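PDB 4R12: putative uncharacterized protein from Dictyostelium purpureum, which probably serves as the nicastrin subunit of gamma-secretase, the complex that cleaves membrane proteins such as Notch receptors within the membrane, and is a putative substrate recruiter. Local coordinates for residues Met28-Gln33 with Gly179-Ser183; Gly190-Val195 with Phe572-Asn576; Leu549-Phe553 with Val565-Ile571. All coordinates share one frame; numbering follows the deposited sequence.

Interaction 1: Met28-Gln33 with Gly179-Ser183; sequences MTSDGQ and GAINS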
loop_
_atom_site.group_PDB
_atom_site.type_symbol
_atom_site.label_atom_id
_atom_site.label_comp_id
_atom_site.label_asym_id
_atom_site.label_seq_id
_atom_site.Cartn_x
_atom_site.Cartn_y
_atom_site.Cartn_z
ATOM N N MET A 28 -11.184 8.664 -10.533
ATOM C CA MET A 28 -12.256 9.637 -10.346
ATOM C C MET A 28 -12.610 9.781 -8.865
ATOM O O MET A 28 -12.440 8.846 -8.075
ATOM C CB MET A 28 -13.491 9.250 -11.162
ATOM C CG MET A 28 -13.547 9.906 -12.540
ATOM S SD MET A 28 -12.124 9.558 -13.593
ATOM C CE MET A 28 -12.278 7.773 -13.683
ATOM N N THR A 29 -13.065 10.974 -8.496
ATOM C CA THR A 29 -13.565 11.236 -7.152
ATOM C C THR A 29 -14.983 11.785 -7.238
ATOM O O THR A 29 -15.539 11.886 -8.330
ATOM C CB THR A 29 -12.689 12.238 -6.406
ATOM O OG1 THR A 29 -12.719 13.491 -7.104
ATOM C CG2 THR A 29 -11.253 11.714 -6.324
ATOM N N SER A 30 -15.564 12.144 -6.098
ATOM C CA SER A 30 -16.881 12.795 -6.081
ATOM C C SER A 30 -16.930 14.040 -6.953
ATOM O O SER A 30 -17.864 14.223 -7.731
ATOM C CB SER A 30 -17.280 13.187 -4.658
ATOM O OG SER A 30 -17.680 12.057 -3.911
ATOM N N ASP A 31 -15.915 14.888 -6.818
ATOM C CA ASP A 31 -15.928 16.212 -7.444
ATOM C C ASP A 31 -15.093 16.356 -8.714
ATOM O O ASP A 31 -15.059 17.433 -9.300
ATOM C CB ASP A 31 -15.436 17.257 -6.441
ATOM C CG ASP A 31 -16.180 17.206 -5.126
ATOM O OD1 ASP A 31 -17.423 17.064 -5.146
ATOM O OD2 ASP A 31 -15.513 17.315 -4.072
ATOM N N GLY A 32 -14.389 15.305 -9.133
ATOM C CA GLY A 32 -13.475 15.453 -10.247
ATOM C C GLY A 32 -12.648 14.216 -10.561
ATOM O O GLY A 32 -13.105 13.085 -10.417
ATOM N N GLN A 33 -11.419 14.443 -10.989
ATOM C CA GLN A 33 -10.598 13.363 -11.498
ATOM C C GLN A 33 -9.153 13.778 -11.375
ATOM O O GLN A 33 -8.842 14.985 -11.326
ATOM C CB GLN A 33 -10.956 13.055 -12.960
ATOM C CG GLN A 33 -10.659 14.215 -13.911
ATOM C CD GLN A 33 -11.216 14.018 -15.314
ATOM O OE1 GLN A 33 -11.719 12.947 -15.659
ATOM N NE2 GLN A 33 -11.137 15.065 -16.129
ATOM N N GLY A 179 -13.092 5.587 -17.974
ATOM C CA GLY A 179 -13.748 6.408 -16.974
ATOM C C GLY A 179 -13.237 7.836 -16.953
ATOM O O GLY A 179 -12.042 8.089 -17.126
ATOM N N ALA A 180 -14.142 8.775 -16.721
ATOM C CA ALA A 180 -13.801 10.181 -16.831
ATOM C C ALA A 180 -14.775 11.043 -16.050
ATOM O O ALA A 180 -15.829 10.568 -15.620
ATOM C CB ALA A 180 -13.783 10.601 -18.298
ATOM N N ILE A 181 -14.373 12.273 -15.821
ATOM C CA ILE A 181 -15.211 13.304 -15.257
ATOM C C ILE A 181 -15.371 13.263 -13.764
ATOM O O ILE A 181 -14.845 14.070 -13.085
ATOM C CB ILE A 181 -16.563 13.352 -15.959
ATOM C CG1 ILE A 181 -16.316 13.631 -17.425
ATOM C CG2 ILE A 181 -17.439 14.411 -15.359
ATOM C CD1 ILE A 181 -17.500 13.366 -18.288
ATOM N N ASN A 182 -16.137 12.326 -13.283
ATOM C CA ASN A 182 -16.242 12.102 -11.840
ATOM C C ASN A 182 -16.805 10.711 -11.554
ATOM O O ASN A 182 -17.207 9.990 -12.480
ATOM C CB ASN A 182 -17.096 13.200 -11.167
ATOM C CG ASN A 182 -18.503 13.300 -11.748
ATOM O OD1 ASN A 182 -19.144 12.295 -12.037
ATOM N ND2 ASN A 182 -18.989 14.528 -11.912
ATOM N N SER A 183 -16.837 10.329 -10.281
ATOM C CA SER A 183 -17.218 8.966 -9.925
ATOM C C SER A 183 -18.677 8.656 -10.243
ATOM O O SER A 183 -18.987 7.566 -10.707
ATOM C CB SER A 183 -16.947 8.704 -8.446
ATOM O OG SER A 183 -15.554 8.711 -8.197
#

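Interaction 2: Gly190-Val195 with Phe572-Asn576; sequences GFCEPV and FTESN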
loop_
_atom_site.group_PDB
_atom_site.type_symbol
_atom_site.label_atom_id
_atom_site.label_comp_id
_atom_site.label_asym_id
_atom_site.label_seq_id
_atom_site.Cartn_x
_atom_site.Cartn_y
_atom_site.Cartn_z
ATOM N N GLY A 190 -20.475 2.256 -15.994
ATOM C CA GLY A 190 -19.736 1.021 -15.807
ATOM C C GLY A 190 -18.315 1.110 -16.336
ATOM O O GLY A 190 -17.749 0.117 -16.781
ATOM N N PHE A 191 -17.740 2.310 -16.275
ATOM C CA PHE A 191 -16.404 2.578 -16.802
ATOM C C PHE A 191 -15.357 2.712 -15.696
ATOM O O PHE A 191 -14.238 3.131 -15.963
ATOM C CB PHE A 191 -16.392 3.870 -17.636
ATOM C CG PHE A 191 -17.145 3.775 -18.935
ATOM C CD1 PHE A 191 -17.453 2.543 -19.488
ATOM C CD2 PHE A 191 -17.532 4.922 -19.606
ATOM C CE1 PHE A 191 -18.146 2.459 -20.686
ATOM C CE2 PHE A 191 -18.223 4.845 -20.802
ATOM C CZ PHE A 191 -18.527 3.612 -21.342
ATOM N N CYS A 192 -15.722 2.370 -14.464
ATOM C CA CYS A 192 -14.778 2.449 -13.355
ATOM C C CYS A 192 -15.213 1.545 -12.205
ATOM O O CYS A 192 -16.332 1.037 -12.203
ATOM C CB CYS A 192 -14.631 3.897 -12.872
ATOM S SG CYS A 192 -16.105 4.561 -12.121
ATOM N N GLU A 193 -14.320 1.331 -11.239
ATOM C CA GLU A 193 -14.620 0.507 -10.067
ATOM C C GLU A 193 -14.068 1.166 -8.806
ATOM O O GLU A 193 -13.076 1.893 -8.874
ATOM C CB GLU A 193 -14.026 -0.903 -10.210
ATOM C CG GLU A 193 -14.367 -1.628 -11.502
ATOM C CD GLU A 193 -15.827 -2.061 -11.567
ATOM O OE1 GLU A 193 -16.540 -1.941 -10.545
ATOM O OE2 GLU A 193 -16.264 -2.527 -12.645
ATOM N N PRO A 194 -14.718 0.929 -7.657
ATOM C CA PRO A 194 -14.226 1.476 -6.390
ATOM C C PRO A 194 -12.793 1.047 -6.099
ATOM O O PRO A 194 -12.437 -0.101 -6.351
ATOM C CB PRO A 194 -15.188 0.891 -5.354
ATOM C CG PRO A 194 -16.454 0.647 -6.123
ATOM C CD PRO A 194 -15.975 0.185 -7.478
ATOM N N VAL A 195 -11.986 1.972 -5.593
ATOM C CA VAL A 195 -10.650 1.630 -5.146
ATOM C C VAL A 195 -10.781 0.891 -3.834
ATOM O O VAL A 195 -11.342 1.420 -2.878
ATOM C CB VAL A 195 -9.765 2.882 -4.971
ATOM C CG1 VAL A 195 -8.407 2.506 -4.353
ATOM C CG2 VAL A 195 -9.573 3.553 -6.305
ATOM N N PHE A 572 -13.397 7.073 -4.222
ATOM C CA PHE A 572 -12.349 6.931 -5.228
ATOM C C PHE A 572 -12.710 5.772 -6.131
ATOM O O PHE A 572 -13.015 4.683 -5.653
ATOM C CB PHE A 572 -10.972 6.690 -4.597
ATOM C CG PHE A 572 -10.510 7.813 -3.729
ATOM C CD1 PHE A 572 -9.816 8.877 -4.270
ATOM C CD2 PHE A 572 -10.778 7.813 -2.378
ATOM C CE1 PHE A 572 -9.377 9.922 -3.463
ATOM C CE2 PHE A 572 -10.353 8.858 -1.580
ATOM C CZ PHE A 572 -9.656 9.910 -2.125
ATOM N N THR A 573 -12.685 6.015 -7.436
ATOM C CA THR A 573 -13.030 4.986 -8.403
ATOM C C THR A 573 -12.042 5.020 -9.550
ATOM O O THR A 573 -11.924 6.026 -10.260
ATOM C CB THR A 573 -14.463 5.166 -8.978
ATOM O OG1 THR A 573 -14.548 6.418 -9.672
ATOM C CG2 THR A 573 -15.508 5.109 -7.872
ATOM N N GLU A 574 -11.349 3.910 -9.748
ATOM C CA GLU A 574 -10.331 3.844 -10.777
ATOM C C GLU A 574 -10.945 3.510 -12.124
ATOM O O GLU A 574 -11.780 2.604 -12.226
ATOM C CB GLU A 574 -9.277 2.803 -10.415
ATOM C CG GLU A 574 -8.222 2.588 -11.487
ATOM C CD GLU A 574 -7.203 1.557 -11.051
ATOM O OE1 GLU A 574 -7.270 0.399 -11.521
ATOM O OE2 GLU A 574 -6.352 1.908 -10.219
ATOM N N SER A 575 -10.532 4.245 -13.149
ATOM C CA SER A 575 -10.968 3.966 -14.519
ATOM C C SER A 575 -10.700 2.531 -14.934
ATOM O O SER A 575 -9.632 1.980 -14.624
ATOM C CB SER A 575 -10.258 4.893 -15.500
ATOM O OG SER A 575 -10.618 4.577 -16.835
ATOM N N ASN A 576 -11.656 1.933 -15.644
ATOM C CA ASN A 576 -11.393 0.704 -16.395
ATOM C C ASN A 576 -10.502 1.041 -17.576
ATOM O O ASN A 576 -10.514 2.174 -18.061
ATOM C CB ASN A 576 -12.680 0.045 -16.923
ATOM C CG ASN A 576 -13.614 -0.430 -15.816
ATOM O OD1 ASN A 576 -13.202 -0.625 -14.676
ATOM N ND2 ASN A 576 -14.885 -0.621 -16.160
#

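Interaction 3: Leu549-Phe553 with Val565-Ile571; sequences LSLGF and VNSSYPI. With NAG (2-acetamido-2-deoxy-beta-D-glucopyranose), chain F.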
loop_
_atom_site.group_PDB
_atom_site.type_symbol
_atom_site.label_atom_id
_atom_site.label_comp_id
_atom_site.label_asym_id
_atom_site.label_seq_id
_atom_site.Cartn_x
_atom_site.Cartn_y
_atom_site.Cartn_z
ATOM N N LEU A 549 -13.392 -1.488 1.625
ATOM C CA LEU A 549 -14.261 -0.793 0.682
ATOM C C LEU A 549 -14.972 0.342 1.400
ATOM O O LEU A 549 -15.437 0.178 2.528
ATOM C CB LEU A 549 -15.291 -1.758 0.069
ATOM C CG LEU A 549 -16.376 -1.194 -0.870
ATOM C CD1 LEU A 549 -15.773 -0.717 -2.181
ATOM C CD2 LEU A 549 -17.484 -2.219 -1.141
ATOM N N SER A 550 -15.044 1.493 0.745
ATOM C CA SER A 550 -15.692 2.658 1.331
ATOM C C SER A 550 -17.125 2.343 1.714
ATOM O O SER A 550 -17.822 1.627 0.996
ATOM C CB SER A 550 -15.666 3.838 0.359
ATOM O OG SER A 550 -16.340 4.959 0.914
ATOM N N LEU A 551 -17.562 2.860 2.851
ATOM C CA LEU A 551 -18.957 2.711 3.254
ATOM C C LEU A 551 -19.883 3.610 2.422
ATOM O O LEU A 551 -21.116 3.528 2.527
ATOM C CB LEU A 551 -19.115 3.023 4.746
ATOM C CG LEU A 551 -18.426 2.062 5.720
ATOM C CD1 LEU A 551 -18.633 2.538 7.155
ATOM C CD2 LEU A 551 -18.935 0.639 5.552
ATOM N N GLY A 552 -19.287 4.465 1.597
ATOM C CA GLY A 552 -20.049 5.377 0.760
ATOM C C GLY A 552 -20.666 4.730 -0.468
ATOM O O GLY A 552 -21.497 5.351 -1.146
ATOM N N PHE A 553 -20.263 3.492 -0.750
ATOM C CA PHE A 553 -20.741 2.748 -1.912
ATOM C C PHE A 553 -21.772 1.705 -1.528
ATOM O O PHE A 553 -21.740 1.171 -0.423
ATOM C CB PHE A 553 -19.592 2.022 -2.635
ATOM C CG PHE A 553 -18.592 2.932 -3.285
ATOM C CD1 PHE A 553 -18.977 3.805 -4.289
ATOM C CD2 PHE A 553 -17.255 2.882 -2.920
ATOM C CE1 PHE A 553 -18.051 4.641 -4.895
ATOM C CE2 PHE A 553 -16.324 3.709 -3.518
ATOM C CZ PHE A 553 -16.719 4.594 -4.506
ATOM N N VAL A 565 -23.994 6.153 -2.248
ATOM C CA VAL A 565 -25.104 6.405 -1.340
ATOM C C VAL A 565 -24.745 7.450 -0.291
ATOM O O VAL A 565 -25.624 8.001 0.366
ATOM C CB VAL A 565 -25.552 5.109 -0.642
ATOM C CG1 VAL A 565 -26.070 4.116 -1.679
ATOM C CG2 VAL A 565 -24.395 4.497 0.139
ATOM N N ASN A 566 -23.466 7.732 -0.100
ATOM C CA ASN A 566 -23.045 8.722 0.881
ATOM C C ASN A 566 -21.677 9.272 0.595
ATOM O O ASN A 566 -20.708 8.617 0.833
ATOM C CB ASN A 566 -23.090 8.125 2.276
ATOM C CG ASN A 566 -22.929 9.155 3.368
ATOM O OD1 ASN A 566 -22.312 10.177 3.194
ATOM N ND2 ASN A 566 -23.475 8.856 4.505
ATOM N N SER A 567 -21.606 10.489 0.090
ATOM C CA SER A 567 -20.341 11.069 -0.344
ATOM C C SER A 567 -19.494 11.613 0.805
ATOM O O SER A 567 -18.417 12.156 0.576
ATOM C CB SER A 567 -20.595 12.171 -1.372
ATOM O OG SER A 567 -21.738 12.926 -1.028
ATOM N N SER A 568 -19.968 11.462 2.037
ATOM C CA SER A 568 -19.174 11.849 3.197
ATOM C C SER A 568 -18.026 10.864 3.414
ATOM O O SER A 568 -17.019 11.202 4.021
ATOM C CB SER A 568 -20.042 11.928 4.453
ATOM O OG SER A 568 -21.029 12.937 4.322
ATOM N N TYR A 569 -18.197 9.640 2.925
ATOM C CA TYR A 569 -17.142 8.628 2.990
ATOM C C TYR A 569 -16.183 8.828 1.808
ATOM O O TYR A 569 -16.501 9.570 0.872
ATOM C CB TYR A 569 -17.748 7.218 2.989
ATOM C CG TYR A 569 -18.506 6.869 4.263
ATOM C CD1 TYR A 569 -17.828 6.605 5.450
ATOM C CD2 TYR A 569 -19.897 6.795 4.274
ATOM C CE1 TYR A 569 -18.515 6.281 6.617
ATOM C CE2 TYR A 569 -20.591 6.469 5.434
ATOM C CZ TYR A 569 -19.894 6.212 6.598
ATOM O OH TYR A 569 -20.575 5.891 7.751
ATOM N N PRO A 570 -14.994 8.197 1.854
ATOM C CA PRO A 570 -14.077 8.441 0.735
ATOM C C PRO A 570 -14.619 7.865 -0.576
ATOM O O PRO A 570 -15.033 6.709 -0.615
ATOM C CB PRO A 570 -12.773 7.732 1.164
ATOM C CG PRO A 570 -13.151 6.820 2.270
ATOM C CD PRO A 570 -14.364 7.424 2.939
ATOM N N ILE A 571 -14.624 8.673 -1.628
ATOM C CA ILE A 571 -15.095 8.211 -2.928
ATOM C C ILE A 571 -13.978 8.235 -3.956
ATOM O O ILE A 571 -13.650 9.294 -4.492
ATOM C CB ILE A 571 -16.250 9.073 -3.460
ATOM C CG1 ILE A 571 -17.411 9.090 -2.466
ATOM C CG2 ILE A 571 -16.700 8.548 -4.840
ATOM C CD1 ILE A 571 -17.992 7.722 -2.183
HETATM C C1 NAG F . -23.113 9.799 5.867
HETATM C C2 NAG F . -24.224 9.636 6.867
HETATM C C3 NAG F . -23.832 10.054 8.274
HETATM C C4 NAG F . -22.421 9.640 8.635
HETATM C C5 NAG F . -21.454 9.903 7.501
HETATM C C6 NAG F . -20.063 9.331 7.747
HETATM C C7 NAG F . -26.234 9.679 5.702
HETATM C C8 NAG F . -26.425 10.079 4.271
HETATM N N2 NAG F . -25.351 10.371 6.374
HETATM O O3 NAG F . -24.695 9.365 9.171
HETATM O O4 NAG F . -22.041 10.329 9.802
HETATM O O5 NAG F . -22.014 9.165 6.435
HETATM O O6 NAG F . -19.108 10.309 8.133
HETATM O O7 NAG F . -26.830 8.773 6.241
#

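Interaction 1: Met28-Gln33 with Gly179-Ser183
Met28 curls its side chain along the backbone of Gly179-Ser183, and this is where the contact is dense. Bent about both CB-CG (chi2 58°) and CG-SD (chi3 60°), the side chain lays CG 3.5 Å from Asn182 C, SD over Ala180 CA, and CE 3.4 Å from Gly179 C. Beside it, Ser183 N donates to Thr29 O at 2.8 Å, approaching from above the carbonyl plane. Asn182 sets its CB against Thr29 O and is the N-cap of helix 183-189, its side chain capping a backbone N of the first turn; OD1 also bonds Thr185 OG1.

The outer side is looser. Ile181 is exposed, its CB directed away from Met28-Gln33, and Gly32 CA offers a C-H contact to Ile181 O. There Gln33, extended beyond CG, reaches over with OE1 to accept from Ile181 N at 2.7 Å. With an alanine here, Ile181 N would probably lose this acceptor and the exposed bend around it would be freer to move. Methionine packing apart, the turn after strand 21-29 is thus joined to the segment leading into helix 183-189 by two main-chain N-H groups, given oxygens by the Thr29 backbone and the Gln33 side-chain amide.

Interaction 2: Gly190-Val195 with Phe572-Asn576
Phe572 opens its side of the pairing by taking Val195 N on its carbonyl oxygen, a nearly straight bond of 2.9 Å with the donor above the carbonyl plane. Its CB packs on Val195 CG2 at 3.8 Å, while the ring leads off to meet Trp273 edge-to-face.

Thr573 faces Pro194 as a non-hydrogen-bonded antiparallel pair, both side chains on the same face of the sheet. Its CG2 lies near Pro194 CA, and a chi1 of 62° tucks OG1 in toward the sulfur, 3.4 Å from Cys192 SG; the hydrogen-bonding partner of OG1 is Ser183 OG. The sulfur itself is tied to Cys186 in a disulfide.

Glu574 and Glu193 form the hydrogen-bonded pair. Glu193 N donates to Glu574 O at 3.0 Å, and Glu574 N returns a bond to Glu193 O of 2.8 Å, its N-H more bent. The Glu574 side chain runs out extended through chi1 and chi2 (176° and 179°), and OE2 hydrogen-bonds Tyr485 OH.

Ser575 pairs with Cys192, their side chains diverging, and its OG donates to Asn576 O at 2.7 Å while accepting from Gly179 N. Asn576 then closes the ladder: its N donates almost straight to Phe191 O, and its amide leans over the Phe191 peptide, with OD1 3.5 Å from Glu193 CG.

The chemistry is mainly that of a backbone ladder: four main-chain hydrogen bonds join the two segments, side chains add packing at Val195 and Phe572, and the Cys186-Cys192 disulfide ties the ladder covalently to helix 183-189.

Interaction 3: Leu549-Phe553 with Val565-Ile571
Ser550 meets Pro570 through its hydroxyl, OG donating to Pro570 O at 2.7 Å. A chi1 of 178° swings OG away from Ser550 N to a place where it also accepts from Gly552 N, an ST turn, and brushes Tyr569 CB. One hydroxyl thus braces its own turn and grips the facing segment.

Leu551 sets CB squarely over the Tyr569 ring, 3.6 Å from the centroid and only 3° off the normal, a CH-pi contact. CD1 continues outward along the ring toward CE1 and OH. The opposite face of that ring carries the sugar, whose C6 stands 3.3 Å above the plane and off toward the rim, so the tyrosine is sandwiched between leucine and glycan.

Gly552 is closely surrounded by Asn566 O, Tyr569 CB and Ile571 CD1, which leaves little space for a side chain. Its carbonyl oxygen accepts twice, from Val565 N at 2.8 Å, nearly along the C=O axis, and from Asn566 N at a longer 3.3 Å. Val565 CG2 also rests near this oxygen.

Phe553 brings its ring back to Ile571, whose CD1 lies over one face toward the rim, with CG2 at 4.0 Å from CZ.

Two type I beta turns, Ser550-Phe553 and Asn566-Tyr569, therefore pack together, the second also an Asx turn in which Asn566 OD1 accepts from Ser568 N. They flank the two-stranded hairpin 553-556/561-564, and the second turn carries the Asn566-Ser567-Ser568 sequon of an N-glycosylation site, its Asn566 ND2 bonded to the sugar and the Tyr569 ring packed against that sugar through one face.

The three contacts lie on one side of the chain's centre, their own centres about 9 Å (1 and 2), about 13 Å (2 and 3) and about 14 Å (1 and 3) apart. Strand 572-575 is what they share: it pairs with strand 21-29 beside interaction 1 and with strand 192-203 in interaction 2, and the loop of interaction 3 leads into it. Along the chain interaction 1 closes before interaction 2 opens, and interaction 3 is nested inside the long loop that interaction 2 closes. Pro194 packs on Phe553, and Ser30 on Ile571. A late strand of the ectodomain thus bridges a strand of the small-lobe region to the strand that follows helix 183-189.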